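Ketosynthase (Streptomyces sp. MSC090213JE08, PDB 6KXD) probably serves as one subunit of a ketosynthase/chain length factor pair in the highly reducing type II polyketide synthase that makes ishigamide. Local coordinates at residues G18-G24 / F236-E242; A184-A188 / Y200-S204; P248-S254 / A369-G375; Q336-V340 / A355-A359. All coordinates share one frame; numbering follows the deposited sequence.

Contact 1: G18-G24 / F236-E242; sequences GTPVITG and FLVEQAE
V21 and E239 form a hydrogen-bonded pair where strands 20-24 and 236-240 run antiparallel, their short axes 4.5 Å apart at closest and turned 138° from each other, which gives the pairing a strong twist. V21 N reaches E239 O at 2.8 Å, and the return bond from E239 N to V21 O is equally short; T23 N gives a further bond to L237 O, and L237 N bonds G24 O. Between these rungs I22 and V238 make a non-hydrogen-bonded pair. Past the strand ends, A241 N still bonds T19 O at 2.9 Å.

On the side of V21 and E239, T23 OG1 stands between its own backbone N and carbonyl carbon (chi1 66°), and the T23 side chain crosses that of E239 at about a right angle. The hydroxyl gives its proton to E239: OG1 lies 2.7 Å from OE1, on the lone pair turned away from OE2. Since OE2 takes E245 N, both carboxylate oxygens are held. An alanine in place of E239 would probably leave T23 OG1 and E245 N without their carboxylate acceptor and the threonine hydroxyl able to turn. V21 CG1 rests on A241 CB at 3.7 Å. On the other face I22 CG1 meets V238 CG2 at 4.2 Å, while V238 CG1 packs on P20 CB at 3.6 Å.

This antiparallel pairing belongs to the N-terminal sheet of the thiolase-type fold. Strand 20-29 also bonds strand 250-259, and strand 229-240 bonds strand 199-206. Helix 332-344 packs on I22 and F236, and helix 180-193 touches P20 and V238.

Contact 2: A184-A188 / Y200-S204; sequences ALNYA and YLVGS
A188 lies across from Y200, and L185 from V202, as helix 184-188 runs back along strand 200-204 at 162°, their axes 7.8 Å apart at closest. No hydrogen bond joins the two, so the contact is one of packing. The CB of A188 sits over one face of the Y200 ring, 3.8 Å from its centroid and 18° off the normal, a CH-pi contact offset toward the rim, with A188 CB 3.6 Å from Y200 CG. The same methyl touches V202 CG2 at 3.5 Å, so it sits in the corner formed by the ring and the valine. V202 CG1, pointing opposite to the valine's backbone N (chi1 180°), meets the preceding turn: it lies 3.8 Å from A184 CB and 3.6 Å from the backbone N of L185. Y187 CE2 comes obliquely to within 3.7 Å of Y200 OH, while the Y187 hydroxyl bonds T172 OG1.

Small alanines on the inner side let the helix lie close to the strand. The helix also faces a neighbouring subunit, whose E162 bonds N186. The chain passes from strand 171-174 through helix 180-193 into the parallel strand 199-206, with strand 114-119 between them: a beta-alpha-beta crossover, as in the N-terminal half of the thiolase fold.

Contact 3: P248-S254 / A369-G375; sequences PLAAVLS and AVLRLIG
I374 lays its CD1 methyl against the CB atoms of A251 and P248, 3.9 Å from the first, and sets CG2 beside the carbonyl oxygen of P248. Its CG1 lies beside its own backbone N (chi1 -61°), which carries CD1 back along the partner strand toward A251. On the same side of the sheet as A251 and R372, L253 extends CD1 to R372 CB, 3.9 Å away; the arginine chain bends beyond CG, and its NH1 bonds G352 O. On the opposite side V252 and L371 lie next to one another and point the same way, with V252 CG2 3.9 Å from L371 CD2, and A250 CB touches L373 CD2.

Strands 250-254 and 369-373 are antiparallel at 150°. A251 and R372 form a hydrogen-bonded pair, with A251 N 2.7 Å from R372 O and R372 N 2.8 Å from A251 O. Farther on, L253 and S254 both face V370 in a classic beta bulge: V370 O takes L253 N at 2.9 Å and, weakly, S254 N at 3.4 Å, while V370 N bonds S254 O. The bulge shifts the register by one. Beyond the strand, I374 N approaches L249 O at 2.9 Å from 53° out of the carbonyl plane.

S254 OG rests against V370 CB but bonds A276 O of helix 265-280, just as the R372 bond goes to G352. The polar side-chain ends thus find their partners beyond the pair, which implies that backbone bonds set the register while aliphatic contact fills both faces.

Contact 4: Q336-V340 / A355-A359; sequences QIAAV and ALVCA
Q336 leaves the helix with CG beside its backbone N (chi1 -70°) and continues extended, so that its amide arrives at strand 355-359, whereas V340 turns CG1 opposite to its backbone N, toward A355. The amide nitrogen NE2 of Q336 lies 2.8 Å from C358 O. The acceptor is close to the amide plane of the glutamine, yet the donor stands 46° above the carbonyl plane of C358, off its lone pairs. NE2 also bonds V291 O, and OE1 accepts from S332 OG, so three bonds fix the rotation of this buried group. A leucine here would probably leave C358 O and V291 O without their shared donor and S332 OG without this acceptor.

The remaining contact is aliphatic. V340 CG1 and A355 CB meet at 3.5 Å, tighter than usual for two carbons, and V340 CG2 touches V357 CG1 at 3.9 Å. I337 crosses V357 at about a right angle, its CG1 3.8 Å from V357 CG2. V357 therefore divides its two branches: CG1 touches both V340 CG2 and I337 CG1, while CG2 bears on I337.

Helix 336-340 runs at 159° to the strand, with the axes 8.8 Å apart at closest. Strand 354-360 lies between strands 287-291 and 365-373, bonded to them through L356 to A289 and V357 to A369. Helix 298-310 packs against L356 and C358, whose side chains point away from helix 332-344. Helix 180-193 meets I337 and V357 through L182, consistent with helices 332-344 and 180-193 forming the central helical layer of the thiolase fold, here packed on the sheet.

In the fold
Contacts 1 and 3 join strands by backbone bonds, whereas contacts 2 and 4 press a helix on a strand. The helix contacts are the more central, with centres about 10 Å from that of the chain and every touching residue buried; the strand pairs lie about 17 and 16 Å out and reach the surface at E242 and G375. Neighbouring strands connect them: contact 1 bonds contact 2 through F236 and V202, and contact 3 through I22 and A250, while contact 3 bonds contact 4 through L371 and A355. L185 and I337 bring the helices of contacts 2 and 4 together. Packing alone serves contact 2, but contact 4 adds a buried amide.

Contact 1: G18-G24 / F236-E242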
loop_
_atom_site.group_PDB
_atom_site.type_symbol
_atom_site.label_atom_id
_atom_site.label_comp_id
_atom_site.label_asym_id
_atom_site.label_seq_id
_atom_site.Cartn_x
_atom_site.Cartn_y
_atom_site.Cartn_z
ATOM N N GLY B 18 18.123 -11.978 14.661
ATOM C CA GLY B 18 17.311 -11.062 13.843
ATOM C C GLY B 18 15.805 -11.297 13.957
ATOM O O GLY B 18 15.070 -10.914 13.055
ATOM N N THR B 19 15.335 -11.914 15.053
ATOM C CA THR B 19 13.894 -12.030 15.308
ATOM C C THR B 19 13.368 -10.656 15.705
ATOM O O THR B 19 13.920 -9.974 16.571
ATOM C CB THR B 19 13.529 -13.069 16.378
ATOM O OG1 THR B 19 13.779 -14.377 15.858
ATOM C CG2 THR B 19 12.080 -12.974 16.798
ATOM N N PRO B 20 12.282 -10.178 15.071
ATOM C CA PRO B 20 11.712 -8.903 15.488
ATOM C C PRO B 20 11.006 -9.033 16.839
ATOM O O PRO B 20 10.376 -10.050 17.133
ATOM C CB PRO B 20 10.788 -8.516 14.331
ATOM C CG PRO B 20 10.450 -9.808 13.649
ATOM C CD PRO B 20 11.595 -10.773 13.913
ATOM N N VAL B 21 11.130 -7.977 17.629
ATOM C CA VAL B 21 10.534 -7.857 18.877
ATOM C C VAL B 21 9.740 -6.571 18.883
ATOM O O VAL B 21 10.189 -5.556 18.366
ATOM C CB VAL B 21 11.553 -7.912 20.033
ATOM C CG1 VAL B 21 12.181 -9.296 20.097
ATOM C CG2 VAL B 21 12.630 -6.856 19.952
ATOM N N ILE B 22 8.570 -6.656 19.509
ATOM C CA ILE B 22 7.839 -5.502 19.806
ATOM C C ILE B 22 8.327 -4.965 21.153
ATOM O O ILE B 22 8.243 -5.682 22.146
ATOM C CB ILE B 22 6.355 -5.826 19.871
ATOM C CG1 ILE B 22 5.834 -6.318 18.519
ATOM C CG2 ILE B 22 5.625 -4.625 20.395
ATOM C CD1 ILE B 22 4.383 -6.785 18.597
ATOM N N THR B 23 8.734 -3.697 21.185
ATOM C CA THR B 23 9.289 -3.086 22.425
ATOM C C THR B 23 8.412 -1.954 22.917
ATOM O O THR B 23 8.704 -1.347 23.954
ATOM C CB THR B 23 10.726 -2.622 22.183
ATOM O OG1 THR B 23 10.603 -1.566 21.232
ATOM C CG2 THR B 23 11.598 -3.740 21.668
ATOM N N GLY B 24 7.277 -1.733 22.248
ATOM C CA GLY B 24 6.380 -0.712 22.661
ATOM C C GLY B 24 5.122 -0.740 21.806
ATOM O O GLY B 24 5.159 -1.272 20.711
ATOM N N PHE B 236 2.929 -0.328 16.961
ATOM C CA PHE B 236 3.985 -1.067 17.617
ATOM C C PHE B 236 5.334 -0.511 17.230
ATOM O O PHE B 236 5.563 -0.134 16.066
ATOM C CB PHE B 236 3.932 -2.540 17.234
ATOM C CG PHE B 236 2.549 -3.036 17.438
ATOM C CD1 PHE B 236 2.083 -3.273 18.734
ATOM C CD2 PHE B 236 1.694 -3.153 16.365
ATOM C CE1 PHE B 236 0.781 -3.690 18.932
ATOM C CE2 PHE B 236 0.369 -3.495 16.570
ATOM C CZ PHE B 236 -0.077 -3.760 17.859
ATOM N N LEU B 237 6.226 -0.460 18.223
ATOM C CA LEU B 237 7.592 -0.206 17.932
ATOM C C LEU B 237 8.264 -1.575 17.818
ATOM O O LEU B 237 8.217 -2.374 18.781
ATOM C CB LEU B 237 8.156 0.686 19.048
ATOM C CG LEU B 237 9.490 1.357 18.703
ATOM C CD1 LEU B 237 10.557 0.346 18.443
ATOM C CD2 LEU B 237 9.340 2.244 17.483
ATOM N N VAL B 238 8.804 -1.902 16.653
ATOM C CA VAL B 238 9.476 -3.159 16.388
ATOM C C VAL B 238 10.981 -2.933 16.198
ATOM O O VAL B 238 11.402 -2.033 15.485
ATOM C CB VAL B 238 8.869 -3.855 15.151
ATOM C CG1 VAL B 238 9.555 -5.161 14.822
ATOM C CG2 VAL B 238 7.366 -4.055 15.357
ATOM N N GLU B 239 11.773 -3.801 16.814
ATOM C CA GLU B 239 13.246 -3.751 16.752
ATOM C C GLU B 239 13.760 -5.170 16.523
ATOM O O GLU B 239 12.995 -6.135 16.605
ATOM C CB GLU B 239 13.816 -3.195 18.061
ATOM C CG GLU B 239 13.043 -2.032 18.603
ATOM C CD GLU B 239 13.781 -1.284 19.684
ATOM O OE1 GLU B 239 13.145 -0.900 20.667
ATOM O OE2 GLU B 239 15.022 -1.095 19.506
ATOM N N GLN B 240 15.049 -5.280 16.205
ATOM C CA GLN B 240 15.730 -6.558 16.105
ATOM C C GLN B 240 16.107 -6.954 17.529
ATOM O O GLN B 240 16.505 -6.087 18.346
ATOM C CB GLN B 240 16.942 -6.439 15.179
ATOM C CG GLN B 240 16.627 -5.824 13.829
ATOM C CD GLN B 240 16.533 -6.857 12.738
ATOM O OE1 GLN B 240 15.587 -7.647 12.653
ATOM N NE2 GLN B 240 17.538 -6.840 11.884
ATOM N N ALA B 241 15.918 -8.230 17.854
ATOM C CA ALA B 241 16.020 -8.646 19.257
ATOM C C ALA B 241 17.423 -8.280 19.786
ATOM O O ALA B 241 17.543 -7.602 20.815
ATOM C CB ALA B 241 15.707 -10.121 19.359
ATOM N N GLU B 242 18.443 -8.566 18.978
ATOM C CA GLU B 242 19.861 -8.250 19.305
ATOM C C GLU B 242 19.989 -6.788 19.743
ATOM O O GLU B 242 20.552 -6.485 20.816
ATOM C CB GLU B 242 20.809 -8.417 18.112
ATOM C CG GLU B 242 20.590 -9.676 17.300
ATOM C CD GLU B 242 19.619 -9.505 16.145
ATOM O OE1 GLU B 242 19.851 -8.626 15.280
ATOM O OE2 GLU B 242 18.621 -10.244 16.125
#

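Contact 2: A184-A188 / Y200-S204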
loop_
_atom_site.group_PDB
_atom_site.type_symbol
_atom_site.label_atom_id
_atom_site.label_comp_id
_atom_site.label_asym_id
_atom_site.label_seq_id
_atom_site.Cartn_x
_atom_site.Cartn_y
_atom_site.Cartn_z
ATOM N N ALA B 184 1.364 -5.357 7.402
ATOM C CA ALA B 184 2.301 -4.310 7.747
ATOM C C ALA B 184 3.437 -4.930 8.571
ATOM O O ALA B 184 4.585 -4.607 8.397
ATOM C CB ALA B 184 1.646 -3.236 8.522
ATOM N N LEU B 185 3.049 -5.777 9.532
ATOM C CA LEU B 185 4.004 -6.358 10.439
ATOM C C LEU B 185 4.985 -7.203 9.637
ATOM O O LEU B 185 6.192 -7.199 9.880
ATOM C CB LEU B 185 3.267 -7.195 11.474
ATOM C CG LEU B 185 4.157 -7.903 12.473
ATOM C CD1 LEU B 185 5.078 -6.924 13.176
ATOM C CD2 LEU B 185 3.294 -8.619 13.477
ATOM N N ASN B 186 4.461 -7.966 8.674
ATOM C CA ASN B 186 5.307 -8.844 7.911
ATOM C C ASN B 186 6.229 -8.036 6.992
ATOM O O ASN B 186 7.422 -8.354 6.768
ATOM C CB ASN B 186 4.493 -9.820 7.075
ATOM C CG ASN B 186 5.315 -11.048 6.773
ATOM O OD1 ASN B 186 5.983 -11.560 7.674
ATOM N ND2 ASN B 186 5.200 -11.519 5.558
ATOM N N TYR B 187 5.678 -6.946 6.449
ATOM C CA TYR B 187 6.436 -6.063 5.641
ATOM C C TYR B 187 7.636 -5.521 6.440
ATOM O O TYR B 187 8.796 -5.568 5.981
ATOM C CB TYR B 187 5.483 -4.972 5.130
ATOM C CG TYR B 187 6.141 -3.922 4.280
ATOM C CD1 TYR B 187 6.234 -4.064 2.911
ATOM C CD2 TYR B 187 6.679 -2.796 4.845
ATOM C CE1 TYR B 187 6.805 -3.089 2.123
ATOM C CE2 TYR B 187 7.285 -1.829 4.070
ATOM C CZ TYR B 187 7.384 -1.986 2.704
ATOM O OH TYR B 187 7.965 -1.011 1.908
ATOM N N ALA B 188 7.349 -4.994 7.608
ATOM C CA ALA B 188 8.406 -4.436 8.512
ATOM C C ALA B 188 9.450 -5.518 8.812
ATOM O O ALA B 188 10.654 -5.271 8.729
ATOM C CB ALA B 188 7.774 -3.957 9.757
ATOM N N TYR B 200 11.027 -0.031 13.515
ATOM C CA TYR B 200 9.835 0.189 12.728
ATOM C C TYR B 200 8.695 0.565 13.630
ATOM O O TYR B 200 8.505 -0.035 14.688
ATOM C CB TYR B 200 9.392 -1.050 11.950
ATOM C CG TYR B 200 9.470 -0.879 10.467
ATOM C CD1 TYR B 200 8.495 -0.167 9.752
ATOM C CD2 TYR B 200 10.531 -1.409 9.773
ATOM C CE1 TYR B 200 8.600 -0.010 8.378
ATOM C CE2 TYR B 200 10.643 -1.270 8.401
ATOM C CZ TYR B 200 9.667 -0.579 7.701
ATOM O OH TYR B 200 9.871 -0.461 6.364
ATOM N N LEU B 201 7.943 1.575 13.190
ATOM C CA LEU B 201 6.630 1.891 13.685
ATOM C C LEU B 201 5.670 1.152 12.773
ATOM O O LEU B 201 5.718 1.371 11.592
ATOM C CB LEU B 201 6.323 3.370 13.545
ATOM C CG LEU B 201 6.781 4.341 14.605
ATOM C CD1 LEU B 201 8.192 4.744 14.331
ATOM C CD2 LEU B 201 5.872 5.571 14.592
ATOM N N VAL B 202 4.915 0.213 13.327
ATOM C CA VAL B 202 4.110 -0.682 12.513
ATOM C C VAL B 202 2.719 -0.592 13.093
ATOM O O VAL B 202 2.535 -0.757 14.328
ATOM C CB VAL B 202 4.529 -2.154 12.628
ATOM C CG1 VAL B 202 3.661 -3.064 11.743
ATOM C CG2 VAL B 202 5.989 -2.348 12.324
ATOM N N GLY B 203 1.711 -0.507 12.229
ATOM C CA GLY B 203 0.412 -0.610 12.823
ATOM C C GLY B 203 -0.641 -0.435 11.785
ATOM O O GLY B 203 -0.336 -0.579 10.593
ATOM N N SER B 204 -1.850 -0.147 12.242
ATOM C CA SER B 204 -2.898 -0.012 11.272
ATOM C C SER B 204 -3.968 0.870 11.870
ATOM O O SER B 204 -4.003 1.056 13.106
ATOM C CB SER B 204 -3.331 -1.402 10.857
ATOM O OG SER B 204 -3.922 -2.115 11.940
#

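Contact 3: P248-S254 / A369-G375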
loop_
_atom_site.group_PDB
_atom_site.type_symbol
_atom_site.label_atom_id
_atom_site.label_comp_id
_atom_site.label_asym_id
_atom_site.label_seq_id
_atom_site.Cartn_x
_atom_site.Cartn_y
_atom_site.Cartn_z
ATOM N N PRO B 248 12.010 -6.115 25.219
ATOM C CA PRO B 248 10.989 -6.732 24.373
ATOM C C PRO B 248 9.749 -7.148 25.168
ATOM O O PRO B 248 9.850 -7.760 26.247
ATOM C CB PRO B 248 11.715 -7.916 23.711
ATOM C CG PRO B 248 12.857 -8.213 24.649
ATOM C CD PRO B 248 13.271 -6.861 25.198
ATOM N N LEU B 249 8.579 -6.839 24.595
ATOM C CA LEU B 249 7.309 -7.254 25.134
ATOM C C LEU B 249 6.901 -8.572 24.482
ATOM O O LEU B 249 6.192 -9.353 25.106
ATOM C CB LEU B 249 6.236 -6.185 24.886
ATOM C CG LEU B 249 6.622 -4.756 25.252
ATOM C CD1 LEU B 249 5.479 -3.791 24.955
ATOM C CD2 LEU B 249 7.016 -4.678 26.722
ATOM N N ALA B 250 7.300 -8.780 23.216
ATOM C CA ALA B 250 6.910 -9.940 22.497
ATOM C C ALA B 250 7.814 -10.095 21.290
ATOM O O ALA B 250 8.281 -9.117 20.714
ATOM C CB ALA B 250 5.460 -9.857 22.077
ATOM N N ALA B 251 8.055 -11.342 20.917
ATOM C CA ALA B 251 8.830 -11.664 19.737
ATOM C C ALA B 251 7.844 -12.111 18.673
ATOM O O ALA B 251 6.935 -12.842 18.983
ATOM C CB ALA B 251 9.828 -12.744 19.990
ATOM N N VAL B 252 8.026 -11.580 17.457
ATOM C CA VAL B 252 7.242 -11.995 16.323
ATOM C C VAL B 252 7.921 -13.214 15.692
ATOM O O VAL B 252 8.935 -13.095 15.024
ATOM C CB VAL B 252 7.069 -10.863 15.293
ATOM C CG1 VAL B 252 6.243 -11.354 14.127
ATOM C CG2 VAL B 252 6.462 -9.606 15.898
ATOM N N LEU B 253 7.360 -14.400 15.958
ATOM C CA LEU B 253 7.923 -15.650 15.524
ATOM C C LEU B 253 7.553 -15.955 14.072
ATOM O O LEU B 253 8.298 -16.576 13.348
ATOM C CB LEU B 253 7.406 -16.748 16.457
ATOM C CG LEU B 253 7.801 -16.608 17.919
ATOM C CD1 LEU B 253 7.574 -17.934 18.611
ATOM C CD2 LEU B 253 9.247 -16.179 18.076
ATOM N N SER B 254 6.330 -15.634 13.670
ATOM C CA SER B 254 5.937 -15.864 12.316
ATOM C C SER B 254 4.696 -15.020 12.001
ATOM O O SER B 254 3.914 -14.662 12.871
ATOM C CB SER B 254 5.626 -17.300 12.068
ATOM O OG SER B 254 4.505 -17.642 12.837
ATOM N N ALA B 369 -0.524 -14.287 12.918
ATOM C CA ALA B 369 0.768 -14.054 13.520
ATOM C C ALA B 369 0.888 -14.876 14.798
ATOM O O ALA B 369 -0.035 -14.917 15.627
ATOM C CB ALA B 369 1.024 -12.593 13.797
ATOM N N VAL B 370 2.101 -15.402 15.002
ATOM C CA VAL B 370 2.452 -16.126 16.240
ATOM C C VAL B 370 3.514 -15.317 16.986
ATOM O O VAL B 370 4.524 -14.909 16.399
ATOM C CB VAL B 370 2.927 -17.547 15.914
ATOM C CG1 VAL B 370 3.355 -18.310 17.154
ATOM C CG2 VAL B 370 1.851 -18.312 15.183
ATOM N N LEU B 371 3.204 -14.977 18.232
ATOM C CA LEU B 371 4.102 -14.149 19.067
ATOM C C LEU B 371 4.557 -14.985 20.256
ATOM O O LEU B 371 3.811 -15.821 20.737
ATOM C CB LEU B 371 3.348 -12.957 19.619
ATOM C CG LEU B 371 2.603 -12.109 18.580
ATOM C CD1 LEU B 371 1.817 -11.016 19.277
ATOM C CD2 LEU B 371 3.556 -11.505 17.587
ATOM N N ARG B 372 5.742 -14.678 20.768
ATOM C CA ARG B 372 6.130 -15.185 22.058
ATOM C C ARG B 372 6.178 -14.007 23.020
ATOM O O ARG B 372 6.920 -13.033 22.720
ATOM C CB ARG B 372 7.466 -15.893 21.917
ATOM C CG ARG B 372 8.172 -16.044 23.258
ATOM C CD ARG B 372 8.607 -17.428 23.636
ATOM N NE ARG B 372 8.728 -18.427 22.582
ATOM C CZ ARG B 372 8.251 -19.672 22.692
ATOM N NH1 ARG B 372 7.479 -20.004 23.722
ATOM N NH2 ARG B 372 8.540 -20.558 21.754
ATOM N N LEU B 373 5.406 -14.103 24.114
ATOM C CA LEU B 373 5.311 -13.019 25.093
ATOM C C LEU B 373 6.596 -13.085 25.920
ATOM O O LEU B 373 7.086 -14.177 26.232
ATOM C CB LEU B 373 4.010 -13.106 25.893
ATOM C CG LEU B 373 2.755 -13.177 25.019
ATOM C CD1 LEU B 373 1.514 -13.433 25.833
ATOM C CD2 LEU B 373 2.619 -11.894 24.205
ATOM N N ILE B 374 7.206 -11.921 26.140
ATOM C CA ILE B 374 8.445 -11.827 26.860
ATOM C C ILE B 374 8.143 -10.968 28.088
ATOM O O ILE B 374 7.594 -11.512 29.040
ATOM C CB ILE B 374 9.558 -11.317 25.940
ATOM C CG1 ILE B 374 9.749 -12.296 24.780
ATOM C CG2 ILE B 374 10.862 -11.070 26.692
ATOM C CD1 ILE B 374 10.615 -11.750 23.701
ATOM N N GLY B 375 8.381 -9.653 28.001
ATOM C CA GLY B 375 8.254 -8.689 29.123
ATOM C C GLY B 375 9.593 -8.431 29.803
ATOM O O GLY B 375 10.400 -9.367 29.927
#

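Contact 4: Q336-V340 / A355-A359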
loop_
_atom_site.group_PDB
_atom_site.type_symbol
_atom_site.label_atom_id
_atom_site.label_comp_id
_atom_site.label_asym_id
_atom_site.label_seq_id
_atom_site.Cartn_x
_atom_site.Cartn_y
_atom_site.Cartn_z
ATOM N N GLN B 336 -5.704 -6.460 17.939
ATOM C CA GLN B 336 -5.592 -7.843 18.412
ATOM C C GLN B 336 -4.242 -8.106 19.095
ATOM O O GLN B 336 -4.199 -8.684 20.193
ATOM C CB GLN B 336 -5.838 -8.818 17.271
ATOM C CG GLN B 336 -7.286 -8.790 16.856
ATOM C CD GLN B 336 -7.441 -9.439 15.515
ATOM O OE1 GLN B 336 -7.818 -8.821 14.542
ATOM N NE2 GLN B 336 -7.133 -10.710 15.467
ATOM N N ILE B 337 -3.171 -7.659 18.445
ATOM C CA ILE B 337 -1.853 -7.756 18.961
ATOM C C ILE B 337 -1.779 -6.934 20.251
ATOM O O ILE B 337 -1.299 -7.413 21.239
ATOM C CB ILE B 337 -0.814 -7.336 17.920
ATOM C CG1 ILE B 337 -0.760 -8.323 16.747
ATOM C CG2 ILE B 337 0.525 -7.205 18.604
ATOM C CD1 ILE B 337 0.084 -7.867 15.604
ATOM N N ALA B 338 -2.271 -5.702 20.240
ATOM C CA ALA B 338 -2.304 -4.866 21.452
ATOM C C ALA B 338 -3.089 -5.531 22.594
ATOM O O ALA B 338 -2.651 -5.431 23.752
ATOM C CB ALA B 338 -2.840 -3.505 21.163
ATOM N N ALA B 339 -4.218 -6.180 22.298
ATOM C CA ALA B 339 -4.977 -6.872 23.322
ATOM C C ALA B 339 -4.115 -7.978 23.949
ATOM O O ALA B 339 -4.154 -8.178 25.157
ATOM C CB ALA B 339 -6.270 -7.395 22.776
ATOM N N VAL B 340 -3.354 -8.710 23.138
ATOM C CA VAL B 340 -2.444 -9.715 23.638
ATOM C C VAL B 340 -1.414 -9.073 24.569
ATOM O O VAL B 340 -1.174 -9.590 25.676
ATOM C CB VAL B 340 -1.757 -10.516 22.523
ATOM C CG1 VAL B 340 -0.640 -11.366 23.083
ATOM C CG2 VAL B 340 -2.737 -11.375 21.741
ATOM N N ALA B 355 1.271 -16.520 21.736
ATOM C CA ALA B 355 0.029 -15.961 21.349
ATOM C C ALA B 355 -0.102 -16.032 19.822
ATOM O O ALA B 355 0.825 -15.948 19.070
ATOM C CB ALA B 355 -0.094 -14.540 21.833
ATOM N N LEU B 356 -1.333 -16.192 19.398
ATOM C CA LEU B 356 -1.700 -16.294 18.000
ATOM C C LEU B 356 -2.782 -15.248 17.742
ATOM O O LEU B 356 -3.778 -15.189 18.489
ATOM C CB LEU B 356 -2.264 -17.683 17.712
ATOM C CG LEU B 356 -2.534 -18.018 16.252
ATOM C CD1 LEU B 356 -2.363 -19.504 16.016
ATOM C CD2 LEU B 356 -3.952 -17.634 15.879
ATOM N N VAL B 357 -2.597 -14.457 16.690
ATOM C CA VAL B 357 -3.623 -13.498 16.265
ATOM C C VAL B 357 -3.980 -13.847 14.820
ATOM O O VAL B 357 -3.148 -14.229 14.068
ATOM C CB VAL B 357 -3.176 -12.035 16.417
ATOM C CG1 VAL B 357 -2.765 -11.752 17.839
ATOM C CG2 VAL B 357 -2.092 -11.637 15.453
ATOM N N CYS B 358 -5.261 -13.796 14.494
ATOM C CA CYS B 358 -5.711 -14.236 13.228
ATOM C C CYS B 358 -6.698 -13.172 12.734
ATOM O O CYS B 358 -7.495 -12.635 13.532
ATOM C CB CYS B 358 -6.434 -15.587 13.364
ATOM S SG CYS B 358 -7.035 -16.119 11.748
ATOM N N ALA B 359 -6.672 -12.883 11.439
ATOM C CA ALA B 359 -7.690 -12.019 10.861
ATOM C C ALA B 359 -8.055 -12.513 9.472
ATOM O O ALA B 359 -7.259 -13.147 8.813
ATOM C CB ALA B 359 -7.227 -10.600 10.788
#